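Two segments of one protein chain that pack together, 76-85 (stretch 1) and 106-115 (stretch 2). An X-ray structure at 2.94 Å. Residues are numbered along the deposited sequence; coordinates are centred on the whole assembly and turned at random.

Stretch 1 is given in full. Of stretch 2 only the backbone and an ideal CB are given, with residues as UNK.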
# COMPACT_ATOMS: atom_id res chain seq x y z
N PRO B 76 34.69 11.95 -27.54
CA PRO B 76 35.43 11.16 -28.50
C PRO B 76 35.07 9.68 -28.39
O PRO B 76 34.96 9.14 -27.27
CB PRO B 76 36.89 11.42 -28.11
CG PRO B 76 36.84 11.64 -26.63
CD PRO B 76 35.51 12.33 -26.37
N LEU B 77 34.88 9.02 -29.53
CA LEU B 77 34.78 7.56 -29.54
C LEU B 77 36.10 6.89 -29.07
O LEU B 77 37.13 6.92 -29.77
CB LEU B 77 34.34 7.05 -30.92
CG LEU B 77 32.89 6.61 -31.11
CD1 LEU B 77 32.78 5.83 -32.40
CD2 LEU B 77 32.39 5.76 -29.95
N THR B 78 36.06 6.33 -27.87
CA THR B 78 37.26 5.73 -27.35
C THR B 78 37.03 4.29 -26.94
O THR B 78 37.90 3.68 -26.32
CB THR B 78 37.77 6.49 -26.13
OG1 THR B 78 36.76 6.48 -25.12
CG2 THR B 78 38.16 7.94 -26.50
N SER B 79 35.86 3.75 -27.27
CA SER B 79 35.47 2.43 -26.76
C SER B 79 34.46 1.65 -27.58
O SER B 79 33.51 2.20 -28.13
CB SER B 79 35.02 2.49 -25.29
OG SER B 79 36.11 2.17 -24.43
N LEU B 80 34.67 0.33 -27.59
CA LEU B 80 33.94 -0.60 -28.44
C LEU B 80 33.45 -1.75 -27.58
O LEU B 80 34.25 -2.53 -27.06
CB LEU B 80 34.86 -1.12 -29.55
CG LEU B 80 34.25 -1.88 -30.73
CD1 LEU B 80 32.83 -1.45 -31.06
CD2 LEU B 80 35.15 -1.73 -31.95
N VAL B 81 32.12 -1.83 -27.42
CA VAL B 81 31.52 -2.85 -26.58
C VAL B 81 30.80 -3.84 -27.47
O VAL B 81 29.88 -3.48 -28.19
CB VAL B 81 30.52 -2.25 -25.56
CG1 VAL B 81 29.82 -3.34 -24.76
CG2 VAL B 81 31.22 -1.28 -24.62
N LEU B 82 31.24 -5.10 -27.41
CA LEU B 82 30.75 -6.14 -28.32
C LEU B 82 29.95 -7.17 -27.55
O LEU B 82 30.49 -7.85 -26.67
CB LEU B 82 31.94 -6.82 -28.99
CG LEU B 82 31.94 -6.93 -30.51
CD1 LEU B 82 31.14 -5.80 -31.12
CD2 LEU B 82 33.38 -6.88 -31.00
N SER B 83 28.66 -7.26 -27.87
CA SER B 83 27.77 -8.16 -27.14
C SER B 83 27.71 -9.53 -27.82
O SER B 83 27.83 -9.63 -29.04
CB SER B 83 26.39 -7.55 -27.02
OG SER B 83 25.79 -7.44 -28.29
N GLY B 84 27.52 -10.58 -27.03
CA GLY B 84 27.85 -11.92 -27.49
C GLY B 84 26.72 -12.63 -28.20
O GLY B 84 26.13 -12.09 -29.14
N GLY B 85 26.46 -13.86 -27.77
CA GLY B 85 25.31 -14.62 -28.24
C GLY B 85 25.47 -15.20 -29.63
O GLY B 85 26.29 -14.73 -30.43
N UNK B 106 41.82 4.21 -35.28
CA UNK B 106 42.94 4.77 -34.53
C UNK B 106 42.45 5.24 -33.17
O UNK B 106 43.03 4.91 -32.14
CB UNK B 106 43.59 5.92 -35.30
N UNK B 107 41.33 5.97 -33.18
CA UNK B 107 40.85 6.71 -32.02
C UNK B 107 40.37 5.86 -30.87
O UNK B 107 40.27 6.33 -29.74
CB UNK B 107 39.71 7.64 -32.45
N UNK B 108 40.08 4.59 -31.16
CA UNK B 108 39.69 3.61 -30.14
C UNK B 108 40.84 3.34 -29.19
O UNK B 108 42.00 3.18 -29.62
CB UNK B 108 39.23 2.30 -30.79
N UNK B 109 40.53 3.28 -27.89
CA UNK B 109 41.51 2.92 -26.88
C UNK B 109 41.13 1.74 -26.00
O UNK B 109 41.88 1.38 -25.10
CB UNK B 109 41.77 4.13 -25.99
N UNK B 110 39.98 1.12 -26.28
CA UNK B 110 39.41 0.08 -25.41
C UNK B 110 38.45 -0.86 -26.16
O UNK B 110 37.71 -0.42 -27.03
CB UNK B 110 38.67 0.73 -24.24
N UNK B 111 38.45 -2.14 -25.81
CA UNK B 111 37.49 -3.04 -26.40
C UNK B 111 36.95 -4.01 -25.41
O UNK B 111 37.71 -4.58 -24.62
CB UNK B 111 38.11 -3.80 -27.58
N UNK B 112 35.64 -4.23 -25.48
CA UNK B 112 34.92 -4.94 -24.43
C UNK B 112 33.89 -5.86 -25.04
O UNK B 112 32.98 -5.41 -25.72
CB UNK B 112 34.25 -3.96 -23.46
N UNK B 113 34.00 -7.15 -24.76
CA UNK B 113 33.13 -8.12 -25.39
C UNK B 113 32.74 -9.21 -24.44
O UNK B 113 33.48 -9.52 -23.50
CB UNK B 113 33.80 -8.72 -26.63
N UNK B 114 31.57 -9.80 -24.69
CA UNK B 114 31.06 -10.91 -23.89
C UNK B 114 30.78 -12.11 -24.78
O UNK B 114 30.68 -11.96 -26.00
CB UNK B 114 29.79 -10.50 -23.13
N UNK B 115 30.64 -13.30 -24.18
CA UNK B 115 30.32 -14.53 -24.92
C UNK B 115 31.03 -14.62 -26.30
O UNK B 115 32.26 -14.69 -26.37
CB UNK B 115 28.81 -14.62 -25.12

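The strand of stretch 2 runs parallel to strand 77-82, with 8° between the two axes and a closest approach of 4.4 Å.

Position 106 lies beyond the reach of stretch 1, which puts no limit on it. A polar residue would suit, among many others. It is Asp 106, and it makes no contact here.

At position 107 phi/psi is -69/-18, which any residue can adopt. An ideal CB would sit 3.8 Å from Leu 77 O, so there is room for one. The residue is Gly 107. Its O lies 3.2 Å from Leu 77 O, a close approach of two acceptors and not a hydrogen bond.

Position 108 points its CB sideways, and that CB is 4.9 Å from Thr 78 C. A medium or long apolar side chain could reach across toward stretch 1; leucine, isoleucine or methionine would serve. Ile 108 is found, with chi1 and chi2 both m. Its CD1 comes within 4.3 Å of Ser 79 N.

At position 109 the backbone N donates to Thr 78 O at 3.1 Å, whatever the side chain. The CB points sideways, 3.9 Å from the same Thr 78 O. Stretch 1 offers the Thr 78 methyl nearby but no charge, so many long or polar residues would do. Arg 109 lays its guanidinium obliquely near Thr 78, with NH1 3.5 Å from Thr 78 CG2.

Position 110 is tight: an ideal CB falls 2.9 Å from Ser 79 OG. Glycine would avoid the contact; any other residue must bear it, and a small one asks for least further room. Ser 110 is found, and its CB is 3.0 Å from Ser 79 OG. Its OG is hydrogen-bonded elsewhere in the structure. The backbone O accepts from Leu 80 N at 3.2 Å.

Position 111 pairs with Leu 80, and both side chains lie on the same face of the sheet. An apolar residue is favoured, whether branched or long. The deposited Met 111 is selenomethionine. Its CG packs 3.6 Å from Leu 80 CB, and its CA makes a CA-H...O contact with Leu 80 O at 3.3 Å.

Position 112 turns to the face shared with Val 81. The ideal CB is 4.2 Å from Val 81 CG2, so valine, alanine, threonine or serine could suit. It is Ser 112. Its N donates to Leu 80 O at 2.7 Å, and its O receives Leu 82 N at a very short 2.4 Å.

At position 113 an ideal CB would be 3.4 Å from Leu 82 O, close but not prohibitive. Small residues are the safest guess. Gly 113 brings its CA to 2.9 Å from Leu 82 O.

Position 114 donates its N to Leu 82 O at 3.0 Å. A small polar side chain could approach Gly 84 N. Ser 114 places OG 3.2 Å from that Gly 84 N.

At position 115 phi/psi is 38/-115, which suits glycine best. The CB points toward stretch 1, so any side chain should be small. Ser 115 sets its CB 3.8 Å from Gly 84 CA.

Stretch 2 106-115: DGIRSMSGSS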
# COMPACT_ATOMS: atom_id res chain seq x y z
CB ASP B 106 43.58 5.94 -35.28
CG ASP B 106 44.89 5.56 -35.99
OD1 ASP B 106 45.43 4.44 -35.72
OD2 ASP B 106 45.39 6.38 -36.80
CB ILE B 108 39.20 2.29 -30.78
CG1 ILE B 108 38.14 2.58 -31.84
CG2 ILE B 108 38.69 1.33 -29.72
CD1 ILE B 108 36.72 2.67 -31.31
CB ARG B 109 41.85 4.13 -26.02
CG ARG B 109 42.86 5.06 -26.67
CD ARG B 109 43.13 6.28 -25.80
NE ARG B 109 43.55 7.42 -26.61
CZ ARG B 109 42.75 8.09 -27.43
NH1 ARG B 109 41.47 7.71 -27.57
NH2 ARG B 109 43.21 9.12 -28.13
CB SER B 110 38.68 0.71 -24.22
OG SER B 110 38.64 -0.16 -23.11
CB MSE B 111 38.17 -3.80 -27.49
CG MSE B 111 37.74 -3.24 -28.83
SE MSE B 111 39.17 -3.70 -30.09
CE MSE B 111 39.41 -1.98 -31.03
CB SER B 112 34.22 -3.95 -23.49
OG SER B 112 35.13 -3.29 -22.62
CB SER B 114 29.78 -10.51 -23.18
OG SER B 114 28.78 -10.17 -24.13
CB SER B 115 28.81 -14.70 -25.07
OG SER B 115 28.49 -15.96 -25.64
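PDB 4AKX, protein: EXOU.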